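Local coordinates for protein endoglucanase EG-II (Hypocrea jecorina, PDB 3QR3) that hydrolyses internal beta-1,4-glucosidic bonds of cellulose as a family 5 endoglucanase, with a TIM-barrel catalytic domain, at residues Thr235-Asp239 and Gly240-Pro244; Gln275-Gln278 and Tyr279-Asn283; Asp79-Ser82 and Ile83-Asp87. All coordinates share one frame; numbering follows the deposited sequence.

Interaction 1. Residues Thr235-Asp239 and Gly240-Pro244; sequences TNNID and GAFSP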
# COMPACT_ATOMS: atom_id res chain seq x y z
N THR A 235 -1.87 -20.83 5.85
CA THR A 235 -1.55 -20.26 7.16
C THR A 235 -2.41 -19.04 7.45
O THR A 235 -2.89 -18.37 6.52
CB THR A 235 -0.05 -19.86 7.26
OG1 THR A 235 0.26 -19.37 8.57
CG2 THR A 235 0.30 -18.79 6.22
N ASN A 236 -2.63 -18.76 8.73
CA ASN A 236 -3.28 -17.52 9.14
C ASN A 236 -2.27 -16.49 9.66
O ASN A 236 -2.65 -15.39 10.08
CB ASN A 236 -4.36 -17.79 10.19
CG ASN A 236 -3.81 -18.40 11.45
OD1 ASN A 236 -2.64 -18.22 11.78
ND2 ASN A 236 -4.65 -19.14 12.17
N ASN A 237 -0.99 -16.85 9.62
CA ASN A 237 0.12 -15.93 9.94
C ASN A 237 0.21 -15.45 11.38
O ASN A 237 1.01 -14.57 11.68
CB ASN A 237 0.07 -14.71 9.03
CG ASN A 237 0.45 -15.02 7.62
OD1 ASN A 237 1.47 -15.66 7.36
ND2 ASN A 237 -0.39 -14.59 6.68
N ILE A 238 -0.60 -16.00 12.27
CA ILE A 238 -0.61 -15.51 13.64
C ILE A 238 0.65 -15.89 14.44
O ILE A 238 1.33 -15.02 14.99
CB ILE A 238 -1.85 -15.98 14.41
CG1 ILE A 238 -3.12 -15.40 13.76
CG2 ILE A 238 -1.74 -15.60 15.89
CD1 ILE A 238 -4.44 -16.03 14.27
N ASP A 239 0.96 -17.18 14.50
CA ASP A 239 2.12 -17.64 15.25
C ASP A 239 3.42 -17.14 14.62
O ASP A 239 4.33 -16.72 15.32
CB ASP A 239 2.14 -19.17 15.33
CG ASP A 239 1.01 -19.72 16.18
OD1 ASP A 239 0.32 -18.92 16.84
OD2 ASP A 239 0.80 -20.96 16.18
N GLY A 240 3.49 -17.20 13.29
CA GLY A 240 4.71 -16.89 12.58
C GLY A 240 5.00 -15.42 12.38
O GLY A 240 6.15 -15.04 12.19
N ALA A 241 3.97 -14.57 12.41
CA ALA A 241 4.20 -13.16 12.12
C ALA A 241 3.49 -12.20 13.06
O ALA A 241 4.14 -11.38 13.72
CB ALA A 241 3.84 -12.86 10.68
N PHE A 242 2.17 -12.28 13.14
CA PHE A 242 1.43 -11.19 13.76
C PHE A 242 1.40 -11.19 15.29
O PHE A 242 1.23 -10.14 15.89
CB PHE A 242 0.03 -11.08 13.15
CG PHE A 242 0.04 -10.68 11.70
CD1 PHE A 242 0.52 -9.43 11.31
CD2 PHE A 242 -0.41 -11.55 10.71
CE1 PHE A 242 0.55 -9.05 9.98
CE2 PHE A 242 -0.40 -11.18 9.37
CZ PHE A 242 0.08 -9.93 9.00
N SER A 243 1.56 -12.35 15.91
CA SER A 243 1.66 -12.40 17.38
C SER A 243 2.99 -11.78 17.86
O SER A 243 2.98 -10.84 18.65
CB SER A 243 1.46 -13.82 17.93
OG SER A 243 1.58 -13.84 19.35
N PRO A 244 4.13 -12.29 17.36
CA PRO A 244 5.42 -11.69 17.74
C PRO A 244 5.47 -10.21 17.39
O PRO A 244 6.06 -9.42 18.13
CB PRO A 244 6.44 -12.44 16.88
CG PRO A 244 5.77 -13.70 16.49
CD PRO A 244 4.30 -13.46 16.49
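N237 O is gripped twice at the start of helix 238-251. F242 N bonds to N237 O at 3.0 Å, in the carbonyl plane and nearly straight (167°), whereas the bond from A241 N is weak and bent. S243 N likewise reaches back five residues, to I238 O at 2.8 Å, so the first turn is a wide pi-type one. P244 has no N-H to continue the ladder, and the helix kinks there; its CD rests instead against D239 O at 3.5 Å. Ahead of the helix, T235 OG1 accepts from N237 N in an ST turn and N236 OD1 from I238 N in an Asx turn. The N237 amide leaves the turn for K220 and the Y221 carbonyl. F242 CG stands beside its own backbone N (chi1 -66°), with ring atoms CD2 and CE2 against N237 CB, CE2 3.6 Å from it. With a serine in place of F242, the side of N237 CB would probably lose its ring cover and a gap would open toward A189 and L280. I238 and F242 both pack on Y279 of helix 267-281, and the F242 carbonyl accepts from the Y287 hydroxyl; the turn thus starts the helix between strands 214-219 and 256-261.

Interaction 2. Residues Gln275-Gln278 and Tyr279-Asn283; sequences QQIQ and YLNQN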
# COMPACT_ATOMS: atom_id res chain seq x y z
N GLN A 275 -9.37 -15.81 10.15
CA GLN A 275 -8.56 -15.96 11.36
C GLN A 275 -7.53 -14.84 11.46
O GLN A 275 -7.33 -14.27 12.52
CB GLN A 275 -7.88 -17.33 11.40
CG GLN A 275 -8.87 -18.46 11.59
CD GLN A 275 -8.25 -19.83 11.45
OE1 GLN A 275 -7.09 -19.97 11.06
NE2 GLN A 275 -9.02 -20.86 11.77
N GLN A 276 -6.88 -14.53 10.34
CA GLN A 276 -5.86 -13.50 10.33
C GLN A 276 -6.46 -12.15 10.72
O GLN A 276 -5.95 -11.45 11.59
CB GLN A 276 -5.20 -13.39 8.95
CG GLN A 276 -4.00 -12.42 8.96
CD GLN A 276 -3.43 -12.19 7.58
OE1 GLN A 276 -3.98 -11.43 6.78
NE2 GLN A 276 -2.32 -12.85 7.28
N ILE A 277 -7.55 -11.80 10.05
CA ILE A 277 -8.23 -10.53 10.27
C ILE A 277 -8.75 -10.44 11.70
O ILE A 277 -8.69 -9.37 12.33
CB ILE A 277 -9.42 -10.37 9.30
CG1 ILE A 277 -8.92 -10.37 7.86
CG2 ILE A 277 -10.18 -9.08 9.59
CD1 ILE A 277 -7.88 -9.32 7.58
N GLN A 278 -9.26 -11.55 12.22
CA GLN A 278 -9.78 -11.54 13.58
C GLN A 278 -8.66 -11.19 14.56
O GLN A 278 -8.87 -10.41 15.49
CB GLN A 278 -10.42 -12.87 13.95
CG GLN A 278 -10.94 -12.88 15.38
CD GLN A 278 -11.37 -14.25 15.86
OE1 GLN A 278 -12.25 -14.38 16.71
NE2 GLN A 278 -10.74 -15.30 15.32
N TYR A 279 -7.48 -11.76 14.34
CA TYR A 279 -6.36 -11.49 15.23
C TYR A 279 -5.92 -10.03 15.15
O TYR A 279 -5.56 -9.43 16.17
CB TYR A 279 -5.18 -12.44 14.97
CG TYR A 279 -4.08 -12.27 16.02
CD1 TYR A 279 -4.18 -12.88 17.26
CD2 TYR A 279 -2.97 -11.48 15.76
CE1 TYR A 279 -3.19 -12.72 18.23
CE2 TYR A 279 -1.97 -11.30 16.72
CZ TYR A 279 -2.09 -11.93 17.95
OH TYR A 279 -1.12 -11.76 18.90
N LEU A 280 -5.94 -9.45 13.96
CA LEU A 280 -5.61 -8.04 13.82
C LEU A 280 -6.63 -7.20 14.57
O LEU A 280 -6.28 -6.26 15.28
CB LEU A 280 -5.54 -7.62 12.36
CG LEU A 280 -4.46 -8.31 11.51
CD1 LEU A 280 -4.53 -7.80 10.07
CD2 LEU A 280 -3.08 -8.10 12.12
N ASN A 281 -7.91 -7.54 14.41
CA ASN A 281 -8.97 -6.82 15.09
C ASN A 281 -8.88 -6.93 16.62
O ASN A 281 -9.24 -5.99 17.33
CB ASN A 281 -10.34 -7.28 14.61
CG ASN A 281 -10.73 -6.67 13.27
OD1 ASN A 281 -10.28 -5.57 12.91
ND2 ASN A 281 -11.57 -7.38 12.52
N GLN A 282 -8.41 -8.06 17.13
CA GLN A 282 -8.21 -8.24 18.57
C GLN A 282 -6.94 -7.58 19.08
O GLN A 282 -6.66 -7.61 20.29
CB GLN A 282 -8.18 -9.72 18.93
CG GLN A 282 -9.54 -10.41 18.74
CD GLN A 282 -9.47 -11.91 18.91
OE1 GLN A 282 -8.40 -12.51 18.80
NE2 GLN A 282 -10.61 -12.52 19.17
N ASN A 283 -6.16 -7.01 18.16
CA ASN A 283 -4.94 -6.29 18.51
C ASN A 283 -4.91 -4.93 17.85
O ASN A 283 -3.90 -4.52 17.27
CB ASN A 283 -3.70 -7.10 18.11
CG ASN A 283 -3.50 -8.32 18.99
OD1 ASN A 283 -2.79 -8.26 20.01
ND2 ASN A 283 -4.14 -9.43 18.62
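Q278 and Q282, one turn apart on the outer side of helix 267-281, cross at a slant with their amide planes 34° apart. OE1 of Q278 stands 3.5 Å from NE2 of Q282, but the angle is too poor for a hydrogen bond, and the two extended chains meet by packing alone. Q282 CG lies 3.3 Å from Q278 O.

I277 and N281 run side by side and point the same way. With CG anti to the carbonyl carbon (chi1 -79°), the N281 amide folds back along the helix, and its ND2 comes to 3.7 Å from I277 CG2. The other end of that amide, OD1, is held from outside by V3 N and R327. On the buried side, CD1 of I277 and CD1 of L280 meet loosely at 4.4 Å, both packing on Y290.

Y279 swings the opposite way from its backbone N (chi1 -173°), and its ring leaves the helix on the side facing helix 238-251. N283 folds back over it: its ND2 lies over the centre of one face of the Y279 ring, 3.2 Å from the plane, and the same nitrogen gives a bond of 2.8 Å to Y279 O, in the plane of its own amide. OD1 of N283 takes R250, so both ends of this buried amide are satisfied. Backbone bonds such as N281 N to I277 O, 2.9 Å, carry the regular alpha-helical ladder. This is the C-terminal end of a TIM-barrel helix, closed by N283 through both its backbone N, to L280 O, and its side chain before the chain leads to strand 287-296.

Interaction 3. Residues Asp79-Ser82 and Ile83-Asp87; sequences DSTS and ISKYD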
# COMPACT_ATOMS: atom_id res chain seq x y z
N ASP A 79 5.24 14.86 -13.96
CA ASP A 79 4.67 15.12 -15.29
C ASP A 79 3.23 15.58 -15.13
O ASP A 79 2.44 14.93 -14.45
CB ASP A 79 4.73 13.84 -16.15
CG ASP A 79 4.04 14.00 -17.49
OD1 ASP A 79 4.74 14.26 -18.50
OD2 ASP A 79 2.79 13.86 -17.56
N SER A 80 2.88 16.70 -15.76
CA SER A 80 1.58 17.32 -15.52
C SER A 80 0.41 16.40 -15.90
O SER A 80 -0.60 16.36 -15.19
CB SER A 80 1.47 18.67 -16.23
OG SER A 80 1.69 18.53 -17.62
N THR A 81 0.55 15.66 -16.99
CA THR A 81 -0.51 14.73 -17.35
C THR A 81 -0.63 13.61 -16.33
O THR A 81 -1.71 13.31 -15.83
CB THR A 81 -0.27 14.09 -18.72
OG1 THR A 81 -0.24 15.11 -19.72
CG2 THR A 81 -1.38 13.10 -19.02
N SER A 82 0.50 12.98 -16.03
CA SER A 82 0.50 11.83 -15.13
C SER A 82 -0.10 12.17 -13.78
O SER A 82 -0.96 11.44 -13.27
CB SER A 82 1.93 11.29 -14.96
OG SER A 82 2.45 10.89 -16.21
N ILE A 83 0.35 13.27 -13.18
CA ILE A 83 -0.11 13.61 -11.83
C ILE A 83 -1.58 14.02 -11.87
O ILE A 83 -2.33 13.73 -10.96
CB ILE A 83 0.77 14.70 -11.16
CG1 ILE A 83 0.41 14.83 -9.68
CG2 ILE A 83 0.63 16.05 -11.86
CD1 ILE A 83 0.58 13.54 -8.88
N SER A 84 -1.99 14.65 -12.96
CA SER A 84 -3.39 15.03 -13.16
C SER A 84 -4.32 13.80 -13.21
O SER A 84 -5.38 13.78 -12.59
CB SER A 84 -3.52 15.84 -14.46
OG SER A 84 -4.87 16.15 -14.73
N LYS A 85 -3.91 12.78 -13.95
CA LYS A 85 -4.67 11.54 -14.03
C LYS A 85 -4.66 10.82 -12.68
O LYS A 85 -5.71 10.43 -12.17
CB LYS A 85 -4.09 10.63 -15.12
CG LYS A 85 -4.30 11.13 -16.56
CD LYS A 85 -5.79 11.20 -16.90
CE LYS A 85 -6.01 11.56 -18.37
NZ LYS A 85 -7.43 11.38 -18.77
N TYR A 86 -3.49 10.64 -12.10
CA TYR A 86 -3.39 9.95 -10.81
C TYR A 86 -4.17 10.68 -9.72
O TYR A 86 -4.83 10.06 -8.89
CB TYR A 86 -1.93 9.78 -10.40
CG TYR A 86 -1.74 9.00 -9.12
CD1 TYR A 86 -2.02 7.65 -9.06
CD2 TYR A 86 -1.29 9.64 -7.96
CE1 TYR A 86 -1.84 6.93 -7.89
CE2 TYR A 86 -1.10 8.94 -6.79
CZ TYR A 86 -1.37 7.59 -6.75
OH TYR A 86 -1.20 6.89 -5.59
N ASP A 87 -4.13 12.01 -9.74
CA ASP A 87 -4.86 12.78 -8.73
C ASP A 87 -6.37 12.57 -8.80
O ASP A 87 -7.06 12.70 -7.79
CB ASP A 87 -4.53 14.27 -8.80
CG ASP A 87 -5.13 15.05 -7.62
OD1 ASP A 87 -4.91 14.62 -6.47
OD2 ASP A 87 -5.83 16.06 -7.84
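An aspartate N-cap opens helix 80-95, which leads from barrel strand 59-64 toward strand 99-104 of the TIM barrel, and its first turn joins D79 to I83. D79 uses two of its oxygens here. The carboxylate oxygen OD2 of D79 accepts from S82 N at 2.9 Å with its anti lone pair, the classic capping bond, while the D79 carbonyl oxygen O takes I83 N at 3.0 Å. The S82 N-H, too early in the helix to reach a helical carbonyl, thus finds its acceptor in the cap, and the carboxylate would probably also suit the helix dipole.

The next rungs follow in order: S84 N to S80 O, K85 N to T81 O, and Y86 N to S82 O at 2.9 Å. I83 holds CG1 opposite its backbone N (chi1 -170°), which leaves CG2 in the crowded position between N and carbonyl carbon; from there this methyl leans on D79 O at 3.4 Å and on S80 O, and the I83 side chain packs on L132 and K135 of helix 122-136.

Other side chains point to different neighbours. S82 OG bonds to the Y68 carbonyl, and Y86 sends its hydroxyl to L62 O and meets F13 edge-to-face. K85 bends at chi2 (-63°) and carries NZ to the F35 carbonyl, with a cation-pi contact to the same F35. At the root of that bend K85 CG lies 3.5 Å from T81 O, and T81 CG2 is 4.3 Å from K85 CG.

Interactions 1 and 2 form one neighbourhood, their centres 10 Å apart, and tie helix 238-251 to helix 267-281: N236 ND2 probably bonds to Q275 OE1 at 2.8 Å. Interaction 3 lies on the opposite side of the barrel, its nearest atoms about 22 Å from either, and attaches helix 80-95 to helix 122-136. All three are partly buried, each with a solvent-facing side. Two are helix starts: interaction 3 has a carboxylate cap and regular turns, whereas interaction 1 begins with side-chain turns and a wide, kinked helix. Interaction 2 is a helix end, closed by an asparagine amide.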